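Local coordinates for tail fiber protein (Acinetobacter phage AM24, PDB 5W5P), which probably serves as the trimeric tailspike with which the phage recognises, and may degrade, the capsular polysaccharide of Acinetobacter baumannii, at residues 154-159 against 199-204; 182-187 against 223-228; 506-511 against 591-596; 500-505 against 597-602. One frame throughout, in Å; residues are numbered along the deposited sequence.

How the interactions relate
The four contacts form two pairs at distant places in the chain. Interactions 1 and 2, centres about 8 Å apart, lie in the parallel beta-helix and share the pairing of strands 199-204 and 226-227. Interactions 3 and 4, their centres about 9 Å apart, lie at the C-terminal antiparallel sheet, where strands 492-503 and 509-523 are neighbours, interaction 3 joining a strand start to a loop; both touch the third subunit. About 67 Å separates the centres of interactions 1 and 4. Interaction 1 is partly buried and polar, whereas interaction 2 is buried and held by van der Waals packing. Interaction 3 is aliphatic and aromatic; interaction 4, regular backbone pairing, buries the most surface.

Interaction 1. Residues 154-159 against 199-204; sequences PTNSIV and TAALEI
Thr199 OG1 is held by two backbone groups of 154-159. It donates to Pro154 O at 2.6 Å, in the carbonyl plane and on a lone pair, and accepts a weak, bent bond from Asn156 N at 2.7 Å (128° at the hydrogen). The hydroxyl stands anti to its own backbone N (chi1 -175°), on the side where the loop passes. One residue on, Ala200 N bonds to Asn156 O at 2.7 Å. The Asn156 amide answers with ND2 to Ala200 O at 3.1 Å, a nearly straight bond (164°); the acceptor lies close to the amide plane, while ND2 stands above the plane of the carbonyl. Asn156 OD1 takes the backbone N of Met162, so both ends of the amide are engaged and its rotation is fixed. Beyond this polar stretch Ile158 CG2 rests on Ala200 CB at 4.2 Å, and Arg235 of the second subunit bonds to Ile158 O. Ser157 OG accepts from Val159 N, an ST turn. The loop joins strands 151-153 and 164-169 and lies against Thr199 and Ala200 of strand 199-204, which in the parallel beta-helix runs between strand 164-169 and strands 226-227 and 229-232.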
loop_
_atom_site.group_PDB
_atom_site.type_symbol
_atom_site.label_atom_id
_atom_site.label_comp_id
_atom_site.label_asym_id
_atom_site.label_seq_id
_atom_site.Cartn_x
_atom_site.Cartn_y
_atom_site.Cartn_z
ATOM N N PRO A 154 26.882 14.174 -12.316
ATOM C CA PRO A 154 28.011 14.315 -11.387
ATOM C C PRO A 154 27.939 13.320 -10.235
ATOM O O PRO A 154 26.877 12.797 -9.887
ATOM C CB PRO A 154 27.876 15.756 -10.879
ATOM C CG PRO A 154 26.439 16.106 -11.106
ATOM C CD PRO A 154 26.052 15.388 -12.365
ATOM N N THR A 155 29.098 13.081 -9.626
ATOM C CA THR A 155 29.222 12.043 -8.611
ATOM C C THR A 155 28.642 12.511 -7.280
ATOM O O THR A 155 29.048 13.541 -6.734
ATOM C CB THR A 155 30.683 11.636 -8.446
ATOM O OG1 THR A 155 31.173 11.151 -9.700
ATOM C CG2 THR A 155 30.809 10.529 -7.405
ATOM N N ASN A 156 27.699 11.739 -6.756
ATOM C CA ASN A 156 27.067 12.030 -5.475
ATOM C C ASN A 156 26.756 10.696 -4.821
ATOM O O ASN A 156 25.962 9.913 -5.352
ATOM C CB ASN A 156 25.798 12.867 -5.665
ATOM C CG ASN A 156 25.177 13.309 -4.359
ATOM O OD1 ASN A 156 25.724 14.148 -3.649
ATOM N ND2 ASN A 156 23.996 12.793 -4.068
ATOM N N SER A 157 27.399 10.426 -3.691
ATOM C CA SER A 157 27.231 9.155 -3.007
ATOM C C SER A 157 25.831 9.064 -2.402
ATOM O O SER A 157 25.038 10.010 -2.449
ATOM C CB SER A 157 28.297 8.993 -1.931
ATOM O OG SER A 157 27.974 9.776 -0.800
ATOM N N ILE A 158 25.528 7.899 -1.817
ATOM C CA ILE A 158 24.239 7.711 -1.158
ATOM C C ILE A 158 24.057 8.680 0.004
ATOM O O ILE A 158 22.920 8.984 0.378
ATOM C CB ILE A 158 24.066 6.250 -0.676
ATOM C CG1 ILE A 158 25.314 5.770 0.076
ATOM C CG2 ILE A 158 23.724 5.322 -1.840
ATOM C CD1 ILE A 158 25.302 4.294 0.406
ATOM N N VAL A 159 25.146 9.168 0.595
ATOM C CA VAL A 159 25.062 10.151 1.665
ATOM C C VAL A 159 25.547 11.524 1.197
ATOM O O VAL A 159 25.905 12.365 2.018
ATOM C CB VAL A 159 25.823 9.688 2.923
ATOM C CG1 VAL A 159 25.174 8.452 3.512
ATOM C CG2 VAL A 159 27.297 9.427 2.614
ATOM N N THR A 199 26.287 7.091 -9.047
ATOM C CA THR A 199 25.920 8.352 -8.419
ATOM C C THR A 199 24.445 8.255 -8.052
ATOM O O THR A 199 23.687 7.526 -8.697
ATOM C CB THR A 199 26.223 9.554 -9.330
ATOM O OG1 THR A 199 25.964 10.774 -8.624
ATOM C CG2 THR A 199 25.390 9.510 -10.607
ATOM N N ALA A 200 24.046 8.961 -6.991
ATOM C CA ALA A 200 22.750 8.729 -6.363
ATOM C C ALA A 200 21.978 10.031 -6.187
ATOM O O ALA A 200 22.530 11.129 -6.286
ATOM C CB ALA A 200 22.905 8.028 -5.003
ATOM N N ALA A 201 20.676 9.867 -5.911
ATOM C CA ALA A 201 19.699 10.929 -5.678
ATOM C C ALA A 201 19.331 11.649 -6.971
ATOM O O ALA A 201 19.901 12.697 -7.292
ATOM C CB ALA A 201 20.198 11.933 -4.635
ATOM N N LEU A 202 18.353 11.108 -7.698
ATOM C CA LEU A 202 17.956 11.636 -8.995
ATOM C C LEU A 202 16.441 11.600 -9.126
ATOM O O LEU A 202 15.823 10.557 -8.905
ATOM C CB LEU A 202 18.599 10.825 -10.128
ATOM C CG LEU A 202 18.056 11.029 -11.545
ATOM C CD1 LEU A 202 18.278 12.464 -11.989
ATOM C CD2 LEU A 202 18.708 10.054 -12.509
ATOM N N GLU A 203 15.850 12.733 -9.485
ATOM C CA GLU A 203 14.456 12.800 -9.907
ATOM C C GLU A 203 14.423 12.996 -11.417
ATOM O O GLU A 203 15.047 13.926 -11.935
ATOM C CB GLU A 203 13.713 13.940 -9.205
ATOM C CG GLU A 203 14.031 14.080 -7.720
ATOM C CD GLU A 203 13.160 13.193 -6.850
ATOM O OE1 GLU A 203 13.706 12.328 -6.139
ATOM O OE2 GLU A 203 11.923 13.352 -6.884
ATOM N N ILE A 204 13.714 12.123 -12.128
ATOM C CA ILE A 204 13.726 12.168 -13.587
ATOM C C ILE A 204 12.326 11.900 -14.112
ATOM O O ILE A 204 11.645 10.983 -13.638
ATOM C CB ILE A 204 14.731 11.161 -14.179
ATOM C CG1 ILE A 204 14.543 11.026 -15.687
ATOM C CG2 ILE A 204 14.597 9.798 -13.498
ATOM C CD1 ILE A 204 15.615 10.186 -16.342
#

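Interaction 2. Residues 182-187 against 223-228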
loop_
_atom_site.group_PDB
_atom_site.type_symbol
_atom_site.label_atom_id
_atom_site.label_comp_id
_atom_site.label_asym_id
_atom_site.label_seq_id
_atom_site.Cartn_x
_atom_site.Cartn_y
_atom_site.Cartn_z
ATOM N N PHE A 182 21.222 8.360 -19.806
ATOM C CA PHE A 182 21.636 8.993 -18.564
ATOM C C PHE A 182 22.360 7.964 -17.712
ATOM O O PHE A 182 21.856 6.853 -17.502
ATOM C CB PHE A 182 20.435 9.584 -17.824
ATOM C CG PHE A 182 19.914 10.847 -18.445
ATOM C CD1 PHE A 182 20.696 11.994 -18.466
ATOM C CD2 PHE A 182 18.661 10.882 -19.034
ATOM C CE1 PHE A 182 20.229 13.161 -19.051
ATOM C CE2 PHE A 182 18.184 12.046 -19.622
ATOM C CZ PHE A 182 18.972 13.188 -19.628
ATOM N N THR A 183 23.554 8.324 -17.251
ATOM C CA THR A 183 24.369 7.438 -16.436
ATOM C C THR A 183 25.195 8.306 -15.495
ATOM O O THR A 183 24.982 9.517 -15.398
ATOM C CB THR A 183 25.231 6.535 -17.327
ATOM O OG1 THR A 183 25.947 5.598 -16.515
ATOM C CG2 THR A 183 26.230 7.366 -18.124
ATOM N N SER A 184 26.143 7.689 -14.799
ATOM C CA SER A 184 27.058 8.446 -13.962
ATOM C C SER A 184 28.216 8.962 -14.804
ATOM O O SER A 184 28.730 8.257 -15.676
ATOM C CB SER A 184 27.580 7.583 -12.816
ATOM O OG SER A 184 28.462 6.585 -13.299
ATOM N N LYS A 185 28.618 10.210 -14.544
ATOM C CA LYS A 185 29.731 10.789 -15.290
ATOM C C LYS A 185 31.023 10.021 -15.046
ATOM O O LYS A 185 31.830 9.848 -15.966
ATOM C CB LYS A 185 29.909 12.262 -14.928
ATOM C CG LYS A 185 30.994 12.968 -15.735
ATOM C CD LYS A 185 31.172 14.418 -15.293
ATOM C CE LYS A 185 30.702 15.388 -16.362
ATOM N NZ LYS A 185 31.831 16.008 -17.116
ATOM N N ARG A 186 31.239 9.540 -13.817
ATOM C CA ARG A 186 32.518 8.909 -13.507
ATOM C C ARG A 186 32.651 7.514 -14.099
ATOM O O ARG A 186 33.746 6.942 -14.044
ATOM C CB ARG A 186 32.746 8.859 -11.997
ATOM C CG ARG A 186 31.746 8.037 -11.215
ATOM C CD ARG A 186 32.183 7.948 -9.767
ATOM N NE ARG A 186 31.180 7.317 -8.917
ATOM C CZ ARG A 186 31.382 6.984 -7.643
ATOM N NH1 ARG A 186 32.553 7.221 -7.071
ATOM N NH2 ARG A 186 30.413 6.418 -6.938
ATOM N N SER A 187 31.581 6.960 -14.667
ATOM C CA SER A 187 31.660 5.705 -15.404
ATOM C C SER A 187 31.981 5.900 -16.880
ATOM O O SER A 187 32.303 4.919 -17.559
ATOM C CB SER A 187 30.346 4.931 -15.277
ATOM O OG SER A 187 29.346 5.484 -16.116
ATOM N N GLY A 223 20.782 1.662 -15.098
ATOM C CA GLY A 223 20.665 1.227 -13.718
ATOM C C GLY A 223 21.934 0.652 -13.125
ATOM O O GLY A 223 21.971 0.418 -11.911
ATOM N N ASP A 224 22.960 0.402 -13.946
ATOM C CA ASP A 224 24.253 -0.007 -13.411
ATOM C C ASP A 224 24.909 1.114 -12.622
ATOM O O ASP A 224 25.709 0.844 -11.717
ATOM C CB ASP A 224 25.197 -0.434 -14.538
ATOM C CG ASP A 224 24.852 -1.783 -15.124
ATOM O OD1 ASP A 224 24.718 -2.767 -14.360
ATOM O OD2 ASP A 224 24.728 -1.860 -16.364
ATOM N N ARG A 225 24.604 2.373 -12.963
ATOM C CA ARG A 225 25.334 3.529 -12.453
ATOM C C ARG A 225 24.468 4.564 -11.756
ATOM O O ARG A 225 25.020 5.486 -11.146
ATOM C CB ARG A 225 26.099 4.228 -13.590
ATOM C CG ARG A 225 26.894 3.297 -14.470
ATOM C CD ARG A 225 27.829 2.402 -13.664
ATOM N NE ARG A 225 28.673 1.573 -14.519
ATOM C CZ ARG A 225 29.586 0.722 -14.064
ATOM N NH1 ARG A 225 29.767 0.580 -12.757
ATOM N NH2 ARG A 225 30.306 -0.002 -14.913
ATOM N N LEU A 226 23.143 4.439 -11.815
ATOM C CA LEU A 226 22.223 5.402 -11.221
ATOM C C LEU A 226 21.420 4.699 -10.136
ATOM O O LEU A 226 20.579 3.843 -10.437
ATOM C CB LEU A 226 21.308 6.004 -12.289
ATOM C CG LEU A 226 22.038 6.858 -13.333
ATOM C CD1 LEU A 226 21.072 7.573 -14.274
ATOM C CD2 LEU A 226 22.949 7.855 -12.644
ATOM N N TYR A 227 21.688 5.051 -8.880
ATOM C CA TYR A 227 20.976 4.522 -7.726
ATOM C C TYR A 227 20.122 5.618 -7.103
ATOM O O TYR A 227 20.315 6.808 -7.365
ATOM C CB TYR A 227 21.943 3.974 -6.670
ATOM C CG TYR A 227 22.888 2.889 -7.147
ATOM C CD1 TYR A 227 22.611 2.146 -8.288
ATOM C CD2 TYR A 227 24.053 2.596 -6.436
ATOM C CE1 TYR A 227 23.473 1.156 -8.721
ATOM C CE2 TYR A 227 24.923 1.600 -6.861
ATOM C CZ TYR A 227 24.627 0.887 -8.004
ATOM O OH TYR A 227 25.475 -0.103 -8.440
ATOM N N ASN A 228 19.185 5.198 -6.255
ATOM C CA ASN A 228 18.275 6.102 -5.559
ATOM C C ASN A 228 17.581 7.037 -6.553
ATOM O O ASN A 228 17.738 8.259 -6.522
ATOM C CB ASN A 228 19.007 6.890 -4.469
ATOM C CG ASN A 228 19.533 6.001 -3.346
ATOM O OD1 ASN A 228 19.734 4.801 -3.525
ATOM N ND2 ASN A 228 19.766 6.597 -2.184
#
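Ser184 and Arg225 bring the two backbones closest, CA to CA 5.4 Å, but the segments meet without a hydrogen bond between them. Strand 182-184 spends its backbone bonds on Val151 and Leu153 of one strand and on Val220 and Asn222 of another, and the chain then curls through 185-187 with helical backbone angles. Ser184 O secures this curl by accepting from Ser187 N at 3.3 Å and from Ser187 OG at 2.9 Å, both from the same face of its plane. On the other side a weakly bonded strand, 226-227, ends where the chain turns a corner at Asn228. Arg225 and Leu226 carry the contact. Arg225 CG lies anti to its carbonyl carbon (chi1 -48°), beside Thr183 OG1, the two side chains pointing the same way; a bend at chi2 (-53°) then turns CD toward Ser187 CB. Thr183 OG1 lies 3.2 Å from both Arg225 CB and Arg225 CG, and Ser184 OG lies 3.4 Å from Arg225 CB. Ser187 CB approaches the guanidinium obliquely, 3.8 Å from Arg225 NE. Leu226 reaches over the strand backbone: its CD1 is 3.4 Å from Phe182 O and its CD2 3.7 Å from Thr183 C, while the Phe182 ring leads away. The polar ends find partners elsewhere, Ser184 OG at Leu197 O and Arg225 NH2 at the carbonyls of Glu191 and Ser193. Hydroxyls thus flank the methylenes of a buried arginine, whose positive charge is probably stabilised in part by those two carbonyls; across the two segments the contact is van der Waals.

Interaction 3. Residues 506-511 against 591-596; sequences SNVVLG and SLYGAT
Val508 CG1 sits over one face of the Tyr593 ring, while Leu592, the tyrosine's own neighbour in sequence, places CD2 over the opposite face, toward its rim. The valine methyl makes a CH-pi contact: it is 4.1 Å from the ring centroid, 22° off the normal, and shifted toward the rim, with Tyr593 CG its nearest atom at 3.8 Å. The two side chains cross at about a right angle. Tyr593 CG stands anti to the carbonyl carbon (chi1 -52°), the placement that turns the ring root toward Val508. Leu510 fills the neighbouring position. Its CD2 comes obliquely to Tyr593 CD2 at 4.4 Å, while its CD1 lies 3.6 Å from Gly594 O and 3.9 Å from Thr596 OG1; the Leu510 and Thr596 side chains run alongside in opposed directions. The Thr596 hydroxyl is bonded to His563, so its polar end is occupied outside the contact. The tyrosine is presented by a type I beta turn, Ser591 to Gly594, closed by a weak Gly594 N to Ser591 O bond, and Ser591 OG also accepts from Tyr593 N at 3.2 Å in an ST turn. Ile527 of the third subunit packs on Tyr593, and Gly526 of that subunit on Val508. Across from the turn, Leu510 and Gly511 both face Met502, forming a classic beta bulge at the start of strand 509-523 in the C-terminal antiparallel sheet.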
loop_
_atom_site.group_PDB
_atom_site.type_symbol
_atom_site.label_atom_id
_atom_site.label_comp_id
_atom_site.label_asym_id
_atom_site.label_seq_id
_atom_site.Cartn_x
_atom_site.Cartn_y
_atom_site.Cartn_z
ATOM N N SER A 506 -4.302 -22.652 46.963
ATOM C CA SER A 506 -3.226 -21.773 46.522
ATOM C C SER A 506 -2.793 -22.041 45.082
ATOM O O SER A 506 -1.709 -21.604 44.680
ATOM C CB SER A 506 -2.022 -21.895 47.461
ATOM O OG SER A 506 -1.515 -23.217 47.480
ATOM N N ASN A 507 -3.607 -22.765 44.312
ATOM C CA ASN A 507 -3.381 -22.988 42.882
ATOM C C ASN A 507 -2.119 -23.808 42.620
ATOM O O ASN A 507 -1.339 -23.523 41.711
ATOM C CB ASN A 507 -3.347 -21.666 42.119
ATOM C CG ASN A 507 -4.681 -20.969 42.135
ATOM O OD1 ASN A 507 -5.602 -21.362 41.421
ATOM N ND2 ASN A 507 -4.799 -19.929 42.952
ATOM N N VAL A 508 -1.930 -24.849 43.420
ATOM C CA VAL A 508 -0.905 -25.857 43.183
ATOM C C VAL A 508 -1.556 -26.992 42.403
ATOM O O VAL A 508 -2.552 -27.573 42.853
ATOM C CB VAL A 508 -0.298 -26.356 44.504
ATOM C CG1 VAL A 508 0.629 -27.534 44.260
ATOM C CG2 VAL A 508 0.433 -25.222 45.205
ATOM N N VAL A 509 -1.013 -27.302 41.229
ATOM C CA VAL A 509 -1.611 -28.308 40.356
ATOM C C VAL A 509 -1.257 -29.698 40.875
ATOM O O VAL A 509 -0.083 -30.086 40.894
ATOM C CB VAL A 509 -1.151 -28.125 38.904
ATOM C CG1 VAL A 509 -1.659 -29.269 38.037
ATOM C CG2 VAL A 509 -1.631 -26.782 38.366
ATOM N N LEU A 510 -2.278 -30.449 41.301
ATOM C CA LEU A 510 -2.111 -31.820 41.768
ATOM C C LEU A 510 -2.592 -32.860 40.766
ATOM O O LEU A 510 -2.368 -34.057 40.985
ATOM C CB LEU A 510 -2.859 -32.028 43.096
ATOM C CG LEU A 510 -2.334 -31.260 44.309
ATOM C CD1 LEU A 510 -3.027 -31.732 45.571
ATOM C CD2 LEU A 510 -0.825 -31.412 44.432
ATOM N N GLY A 511 -3.246 -32.442 39.685
ATOM C CA GLY A 511 -3.717 -33.372 38.676
ATOM C C GLY A 511 -4.045 -32.640 37.397
ATOM O O GLY A 511 -4.160 -31.409 37.370
ATOM N N SER A 591 -0.844 -34.573 51.436
ATOM C CA SER A 591 0.476 -34.117 51.037
ATOM C C SER A 591 0.741 -32.767 51.684
ATOM O O SER A 591 -0.099 -32.221 52.406
ATOM C CB SER A 591 0.595 -34.033 49.511
ATOM O OG SER A 591 0.088 -32.799 49.032
ATOM N N LEU A 592 1.929 -32.225 51.411
ATOM C CA LEU A 592 2.308 -30.923 51.949
ATOM C C LEU A 592 1.364 -29.816 51.486
ATOM O O LEU A 592 1.078 -28.886 52.248
ATOM C CB LEU A 592 3.747 -30.604 51.538
ATOM C CG LEU A 592 4.394 -29.319 52.051
ATOM C CD1 LEU A 592 5.786 -29.620 52.580
ATOM C CD2 LEU A 592 4.458 -28.269 50.957
ATOM N N TYR A 593 0.862 -29.903 50.254
ATOM C CA TYR A 593 0.074 -28.830 49.665
ATOM C C TYR A 593 -1.404 -28.892 50.022
ATOM O O TYR A 593 -2.146 -27.961 49.687
ATOM C CB TYR A 593 0.238 -28.844 48.142
ATOM C CG TYR A 593 1.683 -28.834 47.709
ATOM C CD1 TYR A 593 2.436 -27.669 47.768
ATOM C CD2 TYR A 593 2.300 -29.992 47.257
ATOM C CE1 TYR A 593 3.760 -27.653 47.382
ATOM C CE2 TYR A 593 3.629 -29.985 46.867
ATOM C CZ TYR A 593 4.351 -28.810 46.930
ATOM O OH TYR A 593 5.669 -28.794 46.540
ATOM N N GLY A 594 -1.851 -29.943 50.692
ATOM C CA GLY A 594 -3.249 -30.059 51.046
ATOM C C GLY A 594 -4.056 -30.768 49.977
ATOM O O GLY A 594 -3.536 -31.502 49.129
ATOM N N ALA A 595 -5.361 -30.530 50.020
ATOM C CA ALA A 595 -6.305 -31.207 49.146
ATOM C C ALA A 595 -6.635 -30.356 47.927
ATOM O O ALA A 595 -6.447 -29.137 47.916
ATOM C CB ALA A 595 -7.589 -31.556 49.904
ATOM N N THR A 596 -7.131 -31.024 46.888
ATOM C CA THR A 596 -7.592 -30.335 45.689
ATOM C C THR A 596 -8.857 -29.548 46.009
ATOM O O THR A 596 -9.847 -30.118 46.481
ATOM C CB THR A 596 -7.859 -31.341 44.572
ATOM O OG1 THR A 596 -6.653 -32.050 44.267
ATOM C CG2 THR A 596 -8.364 -30.636 43.325
#

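Interaction 4. Residues 500-505 against 597-602; sequences MQMKTA and AKVFSS
Gln501 and Phe600 pair through both their backbone groups: Gln501 N gives to Phe600 O at 2.7 Å, nearly straight (171°), and Phe600 N gives back to Gln501 O at 2.9 Å. At the next hydrogen-bonded pair, beyond Met502 and Val599, Lys503 N bonds to Lys598 O at 3.1 Å. Lys503 O then accepts twice, from Ala597 N at 2.7 Å and from Lys598 N at 3.1 Å, because Ala597 and Lys598 both face it in a classic beta bulge. Segments 500-503 and 598-602 run antiparallel, their axes at 154°; the longer strand 598-608 lies between 492-503 and 451-461 in the C-terminal antiparallel sheet. Phe600 O has a second partner, a water that can also donate to Gln501 OE1 and lies within bonding distance of Ser602 OG; with more acceptors in reach than protons, it is probably shared among them. Gln501 NE2 reaches Gln522 of the third subunit, and Gln501 OE1 meets Ser612 of the same subunit. That Ser612 also bonds to Lys503 NZ, which passes obliquely by the Phe600 ring, 3.5 Å from CD2. The Lys598 ammonium is met by Asn507 OD1 and a salt bridge to Glu459. On the face carrying Met500, Met502 and Val599, Met502 SE, a selenomethionine atom, packs on Val599 CG2 at 3.6 Å. Ser601 OG, on this face too, bonds to Val473 O and lies 3.5 Å from Met500 CG.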
loop_
_atom_site.group_PDB
_atom_site.type_symbol
_atom_site.label_atom_id
_atom_site.label_comp_id
_atom_site.label_asym_id
_atom_site.label_seq_id
_atom_site.Cartn_x
_atom_site.Cartn_y
_atom_site.Cartn_z
HETATM N N MSE A 500 -8.546 -29.798 32.068
HETATM C CA MSE A 500 -8.814 -29.587 33.481
HETATM C C MSE A 500 -7.541 -29.686 34.306
HETATM O O MSE A 500 -6.816 -30.683 34.240
HETATM C CB MSE A 500 -9.837 -30.599 33.997
HETATM C CG MSE A 500 -11.154 -30.624 33.240
HETATM SE SE MSE A 500 -12.068 -32.349 33.399
HETATM C CE MSE A 500 -11.016 -33.351 32.098
ATOM N N GLN A 501 -7.277 -28.647 35.092
ATOM C CA GLN A 501 -6.154 -28.619 36.020
ATOM C C GLN A 501 -6.720 -28.621 37.434
ATOM O O GLN A 501 -7.374 -27.657 37.847
ATOM C CB GLN A 501 -5.272 -27.397 35.768
ATOM C CG GLN A 501 -4.485 -27.484 34.467
ATOM C CD GLN A 501 -3.722 -26.206 34.142
ATOM O OE1 GLN A 501 -4.310 -25.129 34.021
ATOM N NE2 GLN A 501 -2.406 -26.324 34.000
HETATM N N MSE A 502 -6.487 -29.705 38.167
HETATM C CA MSE A 502 -6.943 -29.787 39.551
HETATM C C MSE A 502 -5.940 -29.081 40.448
HETATM O O MSE A 502 -4.753 -29.417 40.460
HETATM C CB MSE A 502 -7.138 -31.241 39.996
HETATM C CG MSE A 502 -7.404 -32.223 38.865
HETATM SE SE MSE A 502 -8.985 -31.808 37.787
HETATM C CE MSE A 502 -8.650 -33.063 36.336
ATOM N N LYS A 503 -6.423 -28.095 41.198
ATOM C CA LYS A 503 -5.563 -27.230 41.984
ATOM C C LYS A 503 -6.048 -27.172 43.424
ATOM O O LYS A 503 -7.222 -27.412 43.721
ATOM C CB LYS A 503 -5.507 -25.812 41.400
ATOM C CG LYS A 503 -5.109 -25.752 39.936
ATOM C CD LYS A 503 -5.079 -24.314 39.447
ATOM C CE LYS A 503 -4.705 -24.230 37.984
ATOM N NZ LYS A 503 -4.564 -22.813 37.566
ATOM N N THR A 504 -5.117 -26.852 44.318
ATOM C CA THR A 504 -5.431 -26.599 45.716
ATOM C C THR A 504 -5.984 -25.183 45.853
ATOM O O THR A 504 -6.235 -24.488 44.865
ATOM C CB THR A 504 -4.194 -26.799 46.585
ATOM O OG1 THR A 504 -3.205 -25.827 46.227
ATOM C CG2 THR A 504 -3.620 -28.194 46.392
ATOM N N ALA A 505 -6.169 -24.732 47.093
ATOM C CA ALA A 505 -6.620 -23.363 47.313
ATOM C C ALA A 505 -5.595 -22.350 46.820
ATOM O O ALA A 505 -5.975 -21.296 46.293
ATOM C CB ALA A 505 -6.925 -23.141 48.794
ATOM N N ALA A 597 -8.827 -28.240 45.758
ATOM C CA ALA A 597 -9.943 -27.370 46.098
ATOM C C ALA A 597 -10.799 -26.986 44.900
ATOM O O ALA A 597 -11.910 -26.484 45.095
ATOM C CB ALA A 597 -9.437 -26.093 46.780
ATOM N N LYS A 598 -10.328 -27.211 43.678
ATOM C CA LYS A 598 -11.072 -26.749 42.516
ATOM C C LYS A 598 -10.588 -27.470 41.272
ATOM O O LYS A 598 -9.483 -28.018 41.231
ATOM C CB LYS A 598 -10.928 -25.236 42.320
ATOM C CG LYS A 598 -9.491 -24.783 42.144
ATOM C CD LYS A 598 -9.376 -23.275 42.265
ATOM C CE LYS A 598 -8.000 -22.860 42.731
ATOM N NZ LYS A 598 -7.896 -21.389 42.906
ATOM N N VAL A 599 -11.437 -27.444 40.251
ATOM C CA VAL A 599 -11.082 -27.863 38.904
ATOM C C VAL A 599 -11.043 -26.606 38.046
ATOM O O VAL A 599 -12.066 -25.933 37.868
ATOM C CB VAL A 599 -12.067 -28.899 38.347
ATOM C CG1 VAL A 599 -11.806 -29.137 36.866
ATOM C CG2 VAL A 599 -11.954 -30.194 39.133
ATOM N N PHE A 600 -9.855 -26.272 37.538
ATOM C CA PHE A 600 -9.664 -25.127 36.651
ATOM C C PHE A 600 -9.653 -25.634 35.214
ATOM O O PHE A 600 -8.736 -26.355 34.809
ATOM C CB PHE A 600 -8.369 -24.393 36.988
ATOM C CG PHE A 600 -8.280 -23.018 36.394
ATOM C CD1 PHE A 600 -9.147 -22.012 36.794
ATOM C CD2 PHE A 600 -7.327 -22.731 35.431
ATOM C CE1 PHE A 600 -9.061 -20.739 36.236
ATOM C CE2 PHE A 600 -7.231 -21.462 34.874
ATOM C CZ PHE A 600 -8.098 -20.466 35.277
ATOM N N SER A 601 -10.663 -25.263 34.442
ATOM C CA SER A 601 -10.875 -25.830 33.118
ATOM C C SER A 601 -10.564 -24.788 32.048
ATOM O O SER A 601 -11.165 -23.709 32.032
ATOM C CB SER A 601 -12.307 -26.336 32.979
ATOM O OG SER A 601 -12.544 -27.420 33.865
ATOM N N SER A 602 -9.631 -25.121 31.156
ATOM C CA SER A 602 -9.330 -24.322 29.969
ATOM C C SER A 602 -10.045 -24.973 28.789
ATOM O O SER A 602 -9.536 -25.925 28.194
ATOM C CB SER A 602 -7.826 -24.249 29.733
ATOM O OG SER A 602 -7.176 -23.508 30.748
HETATM O O HOH W 1 -6.820 -25.260 32.958
#